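Local coordinates for stage II sporulation protein E (SpoIIE) (Moorella thermoacetica, PDB 3ZT9) that is probably a manganese-dependent phosphatase of the PP2C type that takes part in signalling by a bacterial stressosome, at residues Phe33-Asp38 and Ala84-Val89; Asp21-Lys26 and Ala188-Arg193; Ile104-Leu109 and Phe145-Asp150; Leu95-Ile100 and Leu132-Gly137. All blocks are in the same frame, centred on the assembly; numbering follows the deposited sequence. Where two conformers were deposited one is given.

Interaction 1. Residues Phe33-Asp38 and Ala84-Val89; sequences FLAVGD and AALCRV. With MN (manganese (II) ion), chain B; MN (manganese (II) ion), chain C.
F33 and R88 lie side by side and point the same way, the phenyl ring against the aliphatic part of the arginine. CE2 of F33 meets CG of R88 at 3.6 Å, and CZ of F33 lies 3.7 Å from R88 NE. With ring and guanidinium planes 84° apart, the charged group is not stacked on the ring. R88 has CG anti to its backbone N (chi1 174°) and is extended from there to NE, and its NH2 is hydrogen-bonded to N62. L86 CD1 comes to the edge of the F33 ring, near its plane, and also touches A35 CB at 3.8 Å. An alanine in place of F33 would keep the CB contact with L86 but would probably leave the methylenes of R88 without their aromatic neighbour and freer to turn. The two strands are antiparallel neighbours in one sheet of the PP2C beta-sandwich. L34 pairs with C87, L34 N to C87 O measuring 3.0 Å, and V36 pairs with A85 in the same way. L34, V36 and C87, on one face, meet I147 of the other sheet, and A85 on that face touches I104, while A35 and A84 rest on helix 43-60. At the end of its strand D38 bridges two manganese ions, OD1 binding one at 2.1 Å and OD2 the other at 2.2 Å.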
# COMPACT_ATOMS: atom_id res chain seq x y z
N PHE A 33 6.39 4.23 -7.22
CA PHE A 33 6.12 3.11 -6.34
C PHE A 33 5.22 3.57 -5.20
O PHE A 33 5.42 4.63 -4.62
CB PHE A 33 7.41 2.55 -5.77
CG PHE A 33 8.33 1.97 -6.83
CD1 PHE A 33 9.10 2.81 -7.63
CD2 PHE A 33 8.44 0.60 -6.99
CE1 PHE A 33 9.97 2.28 -8.60
CE2 PHE A 33 9.32 0.08 -7.94
CZ PHE A 33 10.09 0.93 -8.73
N LEU A 34 4.23 2.75 -4.89
CA LEU A 34 3.27 3.07 -3.84
C LEU A 34 3.19 1.87 -2.93
O LEU A 34 2.90 0.79 -3.41
CB LEU A 34 1.85 3.28 -4.44
CG LEU A 34 1.74 4.26 -5.62
CD1 LEU A 34 0.35 4.12 -6.23
CD2 LEU A 34 1.94 5.68 -5.17
N ALA A 35 3.40 2.04 -1.63
CA ALA A 35 3.44 0.89 -0.76
C ALA A 35 2.77 1.18 0.56
O ALA A 35 2.89 2.30 1.10
CB ALA A 35 4.92 0.43 -0.51
N VAL A 36 2.11 0.15 1.12
CA VAL A 36 1.60 0.27 2.49
C VAL A 36 2.03 -0.97 3.25
O VAL A 36 1.89 -2.07 2.76
CB VAL A 36 0.03 0.39 2.53
CG1 VAL A 36 -0.48 0.36 3.97
CG2 VAL A 36 -0.45 1.70 1.82
N GLY A 37 2.50 -0.79 4.48
CA GLY A 37 2.85 -1.93 5.30
C GLY A 37 2.04 -1.84 6.59
O GLY A 37 1.68 -0.75 7.06
N ASP A 38 1.77 -3.00 7.19
CA ASP A 38 1.07 -3.04 8.46
C ASP A 38 1.86 -3.98 9.35
O ASP A 38 1.86 -5.17 9.10
CB ASP A 38 -0.37 -3.58 8.21
CG ASP A 38 -1.17 -3.82 9.48
OD1 ASP A 38 -0.58 -3.79 10.58
OD2 ASP A 38 -2.40 -4.06 9.39
N ALA A 84 2.36 -6.43 3.60
CA ALA A 84 2.68 -5.23 2.78
C ALA A 84 2.19 -5.40 1.35
O ALA A 84 2.09 -6.51 0.84
CB ALA A 84 4.20 -5.01 2.76
N ALA A 85 1.90 -4.28 0.71
CA ALA A 85 1.50 -4.25 -0.69
C ALA A 85 2.43 -3.27 -1.37
O ALA A 85 2.79 -2.27 -0.77
CB ALA A 85 0.08 -3.76 -0.80
N LEU A 86 2.75 -3.52 -2.64
CA LEU A 86 3.47 -2.56 -3.43
C LEU A 86 2.86 -2.55 -4.83
O LEU A 86 2.57 -3.62 -5.41
CB LEU A 86 4.93 -2.99 -3.52
CG LEU A 86 5.80 -2.20 -4.49
CD1 LEU A 86 5.90 -0.80 -4.02
CD2 LEU A 86 7.20 -2.85 -4.54
N CYS A 87 2.66 -1.35 -5.35
CA CYS A 87 2.23 -1.15 -6.74
C CYS A 87 3.33 -0.40 -7.43
O CYS A 87 3.84 0.60 -6.92
CB CYS A 87 0.99 -0.25 -6.83
SG CYS A 87 -0.55 -0.95 -6.27
N ARG A 88 3.69 -0.84 -8.62
CA ARG A 88 4.74 -0.16 -9.38
C ARG A 88 4.05 0.33 -10.64
O ARG A 88 3.54 -0.47 -11.40
CB ARG A 88 5.88 -1.13 -9.74
CG ARG A 88 6.98 -0.53 -10.67
CD ARG A 88 8.06 -1.63 -10.98
NE ARG A 88 9.25 -1.12 -11.66
CZ ARG A 88 9.31 -0.85 -12.96
NH1 ARG A 88 8.24 -1.02 -13.73
NH2 ARG A 88 10.44 -0.40 -13.49
N VAL A 89 3.98 1.64 -10.80
CA VAL A 89 3.24 2.23 -11.93
C VAL A 89 4.18 2.89 -12.90
O VAL A 89 4.78 3.93 -12.59
CB VAL A 89 2.25 3.28 -11.42
CG1 VAL A 89 1.32 3.72 -12.54
CG2 VAL A 89 1.48 2.69 -10.21
MN MN B . -0.64 -3.93 12.72
MN MN C . -4.01 -3.74 10.90
O HOH W 1 -0.48 -1.76 12.51
O HOH W 2 -1.51 -6.05 12.52
O HOH W 3 -2.86 -3.87 12.81
O HOH W 4 -4.08 -5.88 11.55
O HOH W 5 -3.59 -1.60 10.60

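Interaction 2. Residues Asp21-Lys26 and Ala188-Arg193; sequences DACLVK and AVIVAR. With MN (manganese (II) ion), chain D.
The carboxylate of D21 is the flat group at this contact, and A188 approaches it from the OD2 side, somewhat out of the plane: the methyl CB of A188 is 3.7 Å from D21 OD2. CB of D21, next to the carboxylate, packs on the same methyl at 3.6 Å. D21 OD2 is also 3.4 Å from A188 N, but the angle is too poor for a hydrogen bond; this oxygen is hydrogen-bonded instead to S149 OG. C23 continues the row. Its SG stands beside its own backbone N (chi1 -66°) and fits between two residues of the facing strand, 3.8 Å from A188 CB and 4.0 Å from I190 CG1. Farther on, I190 CD1 reaches the backbone at L24 O, 3.7 Å away, and brushes V25 CG2. No hydrogen bond joins the segments, because they belong to different sheets: strand 21-28 edges one layer of the PP2C sandwich and strand 187-192 lies in the other, and their axes run in nearly the same direction, 19° apart. A188 and I190 also touch V36 of the strand next to 21-28, so the interface is part of the core between the layers. Beyond the contact the chain ends at R193, whose terminal OXT binds a manganese ion at 2.3 Å, with E141 and four waters as the other ligands. The guanidinium of R193 forms a cation-pi contact with Y165 and a salt bridge to E5 through NE.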
# COMPACT_ATOMS: atom_id res chain seq x y z
N ASP A 21 1.30 1.12 11.14
CA ASP A 21 1.31 0.99 9.69
C ASP A 21 2.31 2.00 9.09
O ASP A 21 2.70 2.97 9.74
CB ASP A 21 -0.08 1.32 9.08
CG ASP A 21 -1.19 0.36 9.47
OD1 ASP A 21 -0.93 -0.73 10.00
OD2 ASP A 21 -2.36 0.73 9.19
N ALA A 22 2.73 1.78 7.85
CA ALA A 22 3.61 2.72 7.17
C ALA A 22 3.26 2.84 5.69
O ALA A 22 2.80 1.89 5.08
CB ALA A 22 5.06 2.28 7.32
N CYS A 23 3.52 4.02 5.12
CA CYS A 23 3.30 4.32 3.70
C CYS A 23 4.60 4.77 3.00
O CYS A 23 5.45 5.41 3.62
CB CYS A 23 2.26 5.46 3.56
SG CYS A 23 0.63 4.94 4.12
N LEU A 24 4.73 4.43 1.72
CA LEU A 24 5.83 4.91 0.88
C LEU A 24 5.26 5.36 -0.46
O LEU A 24 4.42 4.68 -1.04
CB LEU A 24 6.81 3.77 0.59
CG LEU A 24 7.94 4.10 -0.40
CD1 LEU A 24 8.92 5.05 0.22
CD2 LEU A 24 8.64 2.82 -0.81
N VAL A 25 5.66 6.54 -0.89
CA VAL A 25 5.45 7.00 -2.27
C VAL A 25 6.80 7.43 -2.76
O VAL A 25 7.42 8.32 -2.18
CB VAL A 25 4.46 8.19 -2.36
CG1 VAL A 25 4.37 8.68 -3.78
CG2 VAL A 25 3.07 7.72 -1.82
N LYS A 26 7.27 6.83 -3.84
CA LYS A 26 8.60 7.17 -4.33
C LYS A 26 8.58 7.25 -5.85
O LYS A 26 8.06 6.36 -6.51
CB LYS A 26 9.62 6.14 -3.82
CG LYS A 26 11.10 6.48 -4.13
CD LYS A 26 11.44 7.94 -3.81
CE LYS A 26 12.93 8.33 -3.98
NZ LYS A 26 13.52 8.32 -5.37
N ALA A 188 -3.97 3.20 7.44
CA ALA A 188 -3.08 3.79 6.46
C ALA A 188 -3.79 3.75 5.11
O ALA A 188 -4.37 2.73 4.75
CB ALA A 188 -1.76 3.00 6.37
N VAL A 189 -3.71 4.83 4.35
CA VAL A 189 -4.38 4.90 3.06
C VAL A 189 -3.55 5.70 2.11
O VAL A 189 -3.07 6.77 2.49
CB VAL A 189 -5.72 5.68 3.15
CG1 VAL A 189 -6.50 5.49 1.81
CG2 VAL A 189 -6.55 5.22 4.33
N ILE A 190 -3.44 5.23 0.85
CA ILE A 190 -2.85 6.03 -0.24
C ILE A 190 -3.86 6.11 -1.38
O ILE A 190 -4.50 5.12 -1.69
CB ILE A 190 -1.58 5.34 -0.80
CG1 ILE A 190 -0.50 5.31 0.29
CG2 ILE A 190 -1.06 6.09 -2.00
CD1 ILE A 190 0.78 4.54 -0.17
N VAL A 191 -4.04 7.29 -1.99
CA VAL A 191 -4.77 7.38 -3.25
C VAL A 191 -3.84 8.09 -4.23
O VAL A 191 -3.24 9.07 -3.84
CB VAL A 191 -6.04 8.22 -3.07
CG1 VAL A 191 -6.63 8.59 -4.45
CG2 VAL A 191 -7.09 7.45 -2.18
N ALA A 192 -3.73 7.57 -5.45
CA ALA A 192 -2.92 8.17 -6.52
C ALA A 192 -3.80 8.30 -7.76
O ALA A 192 -4.50 7.35 -8.12
CB ALA A 192 -1.72 7.30 -6.84
N ARG A 193 -3.79 9.45 -8.42
CA ARG A 193 -4.61 9.58 -9.62
C ARG A 193 -4.09 10.65 -10.53
O ARG A 193 -3.38 11.54 -10.07
CB ARG A 193 -6.03 9.91 -9.22
CG ARG A 193 -6.10 11.20 -8.42
CD ARG A 193 -7.47 11.36 -7.76
NE ARG A 193 -7.52 12.67 -7.14
CZ ARG A 193 -8.60 13.19 -6.58
NH1 ARG A 193 -9.73 12.51 -6.52
NH2 ARG A 193 -8.52 14.40 -6.08
OXT ARG A 193 -4.42 10.63 -11.71
MN MN D . -4.56 12.37 -13.26
O HOH W 6 -4.79 13.78 -11.48
O HOH W 7 -6.73 12.55 -13.25
O HOH W 8 -4.77 14.25 -14.46
O HOH W 9 -2.35 12.39 -13.24

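Interaction 3. Residues Ile104-Leu109 and Phe145-Asp150; sequences IHVKIL and FLIHSD. With MN (manganese (II) ion), chain C.
H148 places CG in the crowded position between its backbone N and carbonyl carbon (chi1 61°), whereas H105 holds CG anti to its carbonyl carbon (chi1 -59°), and the two imidazoles meet on the same face of the sheet. H105 CB sits over one face of the H148 ring, toward its rim, and H105 CD2 comes within 3.5 Å of H148 CE1. The ring planes are 48° apart, an oblique pairing and not a stack. H148 ND1 donates to S149 O at 2.9 Å, with that oxygen in the ring plane, which fixes the rotation of the imidazole. Strands 105-110 and 144-148 are antiparallel partners inside the second sheet of the PP2C sandwich, tied here by four backbone hydrogen bonds in the pairs H105-H148 and K107-L146. On the opposite face, turned to the first sheet, I108 lays CG2 over the F145 ring while its CG1 touches F145 CD2 at 3.7 Å. I104 CG2 meets I147 CG2 at 3.6 Å. Just past the strand D150 OD1 binds manganese at 2.1 Å, in a site shared with D38 and D185, and D150 OD2 accepts from a metal-bound water and from N103.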
# COMPACT_ATOMS: atom_id res chain seq x y z
N ILE A 104 -3.15 -6.43 3.12
CA ILE A 104 -3.30 -5.06 2.67
C ILE A 104 -4.28 -5.08 1.45
O ILE A 104 -4.31 -6.05 0.69
CB ILE A 104 -1.95 -4.48 2.23
CG1 ILE A 104 -0.93 -4.52 3.38
CG2 ILE A 104 -2.13 -3.06 1.67
CD1 ILE A 104 -1.26 -3.63 4.60
N HIS A 105 -5.09 -4.05 1.28
CA HIS A 105 -6.04 -4.03 0.17
C HIS A 105 -5.63 -3.05 -0.90
O HIS A 105 -5.27 -1.91 -0.60
CB HIS A 105 -7.40 -3.67 0.76
CG HIS A 105 -7.85 -4.64 1.79
ND1 HIS A 105 -8.09 -5.97 1.50
CD2 HIS A 105 -8.06 -4.51 3.12
CE1 HIS A 105 -8.44 -6.60 2.61
NE2 HIS A 105 -8.42 -5.74 3.61
N VAL A 106 -5.69 -3.50 -2.15
CA VAL A 106 -5.41 -2.62 -3.29
C VAL A 106 -6.58 -2.61 -4.22
O VAL A 106 -7.14 -3.67 -4.47
CB VAL A 106 -4.20 -3.15 -4.06
CG1 VAL A 106 -3.94 -2.30 -5.35
CG2 VAL A 106 -2.95 -3.14 -3.15
N LYS A 107 -6.96 -1.44 -4.73
CA LYS A 107 -7.99 -1.42 -5.79
C LYS A 107 -7.51 -0.45 -6.84
O LYS A 107 -7.03 0.63 -6.52
CB LYS A 107 -9.33 -0.97 -5.23
CG LYS A 107 -10.55 -1.39 -6.13
CD LYS A 107 -11.85 -1.24 -5.38
CE LYS A 107 -11.95 -2.21 -4.23
NZ LYS A 107 -12.25 -3.60 -4.65
N ILE A 108 -7.68 -0.84 -8.09
CA ILE A 108 -7.20 -0.05 -9.21
C ILE A 108 -8.40 0.23 -10.12
O ILE A 108 -9.00 -0.69 -10.67
CB ILE A 108 -6.09 -0.78 -9.94
CG1 ILE A 108 -4.93 -1.04 -8.97
CG2 ILE A 108 -5.68 0.01 -11.20
CD1 ILE A 108 -3.83 -1.99 -9.49
N LEU A 109 -8.78 1.49 -10.23
CA LEU A 109 -9.94 1.87 -11.03
C LEU A 109 -9.36 2.31 -12.36
O LEU A 109 -8.74 3.36 -12.43
CB LEU A 109 -10.70 3.05 -10.40
CG LEU A 109 -11.58 2.76 -9.19
CD1 LEU A 109 -10.81 2.01 -8.14
CD2 LEU A 109 -12.16 4.09 -8.61
N PHE A 145 -5.54 4.68 -8.10
CA PHE A 145 -5.06 3.57 -7.28
C PHE A 145 -5.45 3.87 -5.84
O PHE A 145 -5.26 4.98 -5.35
CB PHE A 145 -3.53 3.48 -7.36
CG PHE A 145 -3.00 3.08 -8.73
CD1 PHE A 145 -2.99 3.97 -9.80
CD2 PHE A 145 -2.52 1.80 -8.94
CE1 PHE A 145 -2.52 3.57 -11.06
CE2 PHE A 145 -2.08 1.39 -10.19
CZ PHE A 145 -2.06 2.29 -11.25
N LEU A 146 -6.00 2.89 -5.14
CA LEU A 146 -6.31 3.03 -3.74
C LEU A 146 -5.58 1.87 -3.02
O LEU A 146 -5.66 0.72 -3.48
CB LEU A 146 -7.83 2.85 -3.51
CG LEU A 146 -8.23 2.64 -2.04
CD1 LEU A 146 -8.07 3.90 -1.16
CD2 LEU A 146 -9.66 2.16 -2.04
N ILE A 147 -4.87 2.16 -1.93
CA ILE A 147 -4.23 1.11 -1.16
C ILE A 147 -4.57 1.40 0.31
O ILE A 147 -4.45 2.53 0.75
CB ILE A 147 -2.64 1.07 -1.31
CG1 ILE A 147 -2.23 1.00 -2.82
CG2 ILE A 147 -2.04 -0.15 -0.49
CD1 ILE A 147 -0.71 1.03 -3.12
N HIS A 148 -4.99 0.40 1.06
CA HIS A 148 -5.17 0.64 2.49
C HIS A 148 -4.92 -0.58 3.35
O HIS A 148 -5.11 -1.71 2.93
CB HIS A 148 -6.60 1.23 2.76
CG HIS A 148 -7.73 0.35 2.36
ND1 HIS A 148 -8.20 -0.68 3.16
CD2 HIS A 148 -8.51 0.34 1.25
CE1 HIS A 148 -9.22 -1.27 2.55
NE2 HIS A 148 -9.42 -0.69 1.39
N SER A 149 -4.46 -0.35 4.58
CA SER A 149 -4.35 -1.46 5.53
C SER A 149 -5.72 -1.91 5.98
O SER A 149 -6.74 -1.28 5.65
CB SER A 149 -3.57 -1.02 6.76
OG SER A 149 -4.28 -0.03 7.49
N ASP A 150 -5.76 -3.01 6.74
CA ASP A 150 -7.04 -3.55 7.21
C ASP A 150 -7.64 -2.69 8.34
O ASP A 150 -8.66 -3.06 8.92
CB ASP A 150 -6.86 -5.00 7.65
CG ASP A 150 -5.93 -5.16 8.84
OD1 ASP A 150 -5.46 -4.14 9.41
OD2 ASP A 150 -5.70 -6.30 9.22
MN MN C . -4.01 -3.74 10.90
O HOH W 4 -4.08 -5.88 11.55
O HOH W 3 -2.86 -3.87 12.81
O HOH W 5 -3.59 -1.60 10.60

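Interaction 4. Residues Leu95-Ile100 and Leu132-Gly137; sequences LWQAAI and LLIAKG
W96 and G137 are joined through both backbone and ring. Of the four backbone hydrogen bonds, two pair these residues and two pair A98 with A135; W96 N to G137 O measures 3.0 Å and A98 N to A135 O 2.9 Å. The W96 N-H approaches G137 O from above the carbonyl plane. Beyond the regular pairing a water accepts from I100 N at 3.0 Å and lies 2.7 Å from L133 O, spanning the place where the strands part. The aromatic contact is made by the indole of W96, whose CG is held between the backbone N and the carbonyl carbon (chi1 61°). G137 N lies over the centre of one indole face, and G137 CA makes a CH-pi contact 3.7 Å from the centroid of the five-membered ring; the glycine has no side chain to keep the indole off. An alanine at W96 would probably leave the G137 backbone without its aromatic cover and open a gap beside A135 CB, which now touches W96 CZ3 at 3.9 Å. Among apolar contacts, A99 CB meets L132 CG at 3.8 Å and also touches I134 CG1. I134 CG2 packs as a methyl against the amide end of Q97, 3.5 Å from NE2, the two side chains crossing at a slant. Strand 135-138 forms the outer edge of its sheet in the PP2C sandwich. W96 reaches across to I108 of the other sheet, while Q97, A99 and I134 pack on L65, and L132 on F69, of helix 65-76.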
# COMPACT_ATOMS: atom_id res chain seq x y z
N LEU A 95 2.08 0.86 -17.96
CA LEU A 95 1.96 -0.46 -17.33
C LEU A 95 1.99 -0.35 -15.82
O LEU A 95 2.60 0.55 -15.28
CB LEU A 95 3.15 -1.34 -17.72
CG LEU A 95 3.39 -1.53 -19.23
CD1 LEU A 95 4.77 -2.20 -19.43
CD2 LEU A 95 2.27 -2.34 -19.84
N TRP A 96 1.33 -1.28 -15.14
CA TRP A 96 1.49 -1.42 -13.68
C TRP A 96 1.65 -2.89 -13.27
O TRP A 96 1.25 -3.81 -13.99
CB TRP A 96 0.34 -0.77 -12.88
CG TRP A 96 -1.02 -1.34 -13.15
CD1 TRP A 96 -1.98 -0.81 -14.00
CD2 TRP A 96 -1.62 -2.51 -12.55
NE1 TRP A 96 -3.11 -1.59 -13.97
CE2 TRP A 96 -2.92 -2.64 -13.11
CE3 TRP A 96 -1.19 -3.46 -11.62
CZ2 TRP A 96 -3.79 -3.68 -12.75
CZ3 TRP A 96 -2.05 -4.52 -11.28
CH2 TRP A 96 -3.33 -4.61 -11.84
N GLN A 97 2.32 -3.09 -12.13
CA GLN A 97 2.41 -4.41 -11.53
C GLN A 97 2.07 -4.22 -10.07
O GLN A 97 2.32 -3.15 -9.50
CB GLN A 97 3.84 -4.96 -11.58
CG GLN A 97 4.42 -5.26 -12.91
CD GLN A 97 5.84 -5.83 -12.76
OE1 GLN A 97 6.69 -5.63 -13.62
NE2 GLN A 97 6.08 -6.54 -11.67
N ALA A 98 1.48 -5.22 -9.43
CA ALA A 98 1.26 -5.04 -8.00
C ALA A 98 1.38 -6.40 -7.32
O ALA A 98 1.06 -7.42 -7.93
CB ALA A 98 -0.11 -4.48 -7.73
N ALA A 99 1.80 -6.42 -6.06
CA ALA A 99 1.70 -7.69 -5.29
C ALA A 99 1.43 -7.39 -3.83
O ALA A 99 1.69 -6.27 -3.37
CB ALA A 99 2.99 -8.49 -5.44
N ILE A 100 0.91 -8.38 -3.11
CA ILE A 100 0.53 -8.19 -1.71
C ILE A 100 0.88 -9.44 -0.96
O ILE A 100 0.50 -10.52 -1.39
CB ILE A 100 -1.01 -7.98 -1.54
CG1 ILE A 100 -1.51 -6.85 -2.44
CG2 ILE A 100 -1.35 -7.67 -0.06
CD1 ILE A 100 -3.02 -6.86 -2.59
N LEU A 132 5.21 -15.42 -4.93
CA LEU A 132 4.52 -14.16 -5.01
C LEU A 132 3.66 -14.12 -6.26
O LEU A 132 4.14 -14.44 -7.34
CB LEU A 132 5.57 -13.05 -5.07
CG LEU A 132 5.15 -11.61 -4.83
CD1 LEU A 132 4.57 -11.36 -3.43
CD2 LEU A 132 6.36 -10.72 -5.08
N LEU A 133 2.40 -13.71 -6.13
CA LEU A 133 1.54 -13.59 -7.31
C LEU A 133 1.49 -12.13 -7.75
O LEU A 133 0.87 -11.29 -7.12
CB LEU A 133 0.14 -14.10 -7.03
CG LEU A 133 -0.01 -15.62 -7.18
CD1 LEU A 133 -1.41 -16.03 -6.78
CD2 LEU A 133 0.27 -16.07 -8.61
N ILE A 134 2.18 -11.82 -8.84
CA ILE A 134 2.20 -10.42 -9.30
C ILE A 134 1.09 -10.19 -10.29
O ILE A 134 1.05 -10.83 -11.36
CB ILE A 134 3.54 -10.11 -9.99
CG1 ILE A 134 4.67 -10.23 -8.96
CG2 ILE A 134 3.51 -8.71 -10.59
CD1 ILE A 134 6.10 -10.25 -9.57
N ALA A 135 0.19 -9.28 -9.94
CA ALA A 135 -0.85 -8.87 -10.86
C ALA A 135 -0.26 -7.86 -11.82
O ALA A 135 0.57 -7.06 -11.43
CB ALA A 135 -2.00 -8.23 -10.08
N LYS A 136 -0.74 -7.84 -13.05
CA LYS A 136 -0.19 -6.89 -14.01
C LYS A 136 -1.31 -6.27 -14.77
O LYS A 136 -2.29 -6.93 -15.03
CB LYS A 136 0.66 -7.65 -15.02
CG LYS A 136 1.93 -8.18 -14.38
CD LYS A 136 2.87 -8.77 -15.36
CE LYS A 136 4.12 -9.23 -14.64
NZ LYS A 136 5.05 -9.91 -15.57
N GLY A 137 -1.17 -5.01 -15.18
CA GLY A 137 -2.23 -4.38 -15.95
C GLY A 137 -1.70 -3.23 -16.77
O GLY A 137 -0.49 -2.96 -16.77
O HOH W 10 0.03 -10.74 -4.66

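Interactions 1 and 4 are pairings within one antiparallel sheet, their centres about 10 Å apart and joined where R88 bonds to Q97 and L86 to A99. Interaction 3 pairs strands of the second sheet, and interaction 2 spans the layers, its centre about 7 Å from that of interaction 1 and about 9 Å from that of interaction 3. Along the chain interaction 2 encloses the rest; interaction 1 closes before 3 and 4 open, and those two interleave. V36 on I147 and W96 on I108 join the layers. At one end of the sandwich D38 and D150 share a manganese ion, bringing both sheets to the probable catalytic centre; interaction 4 lies away from it.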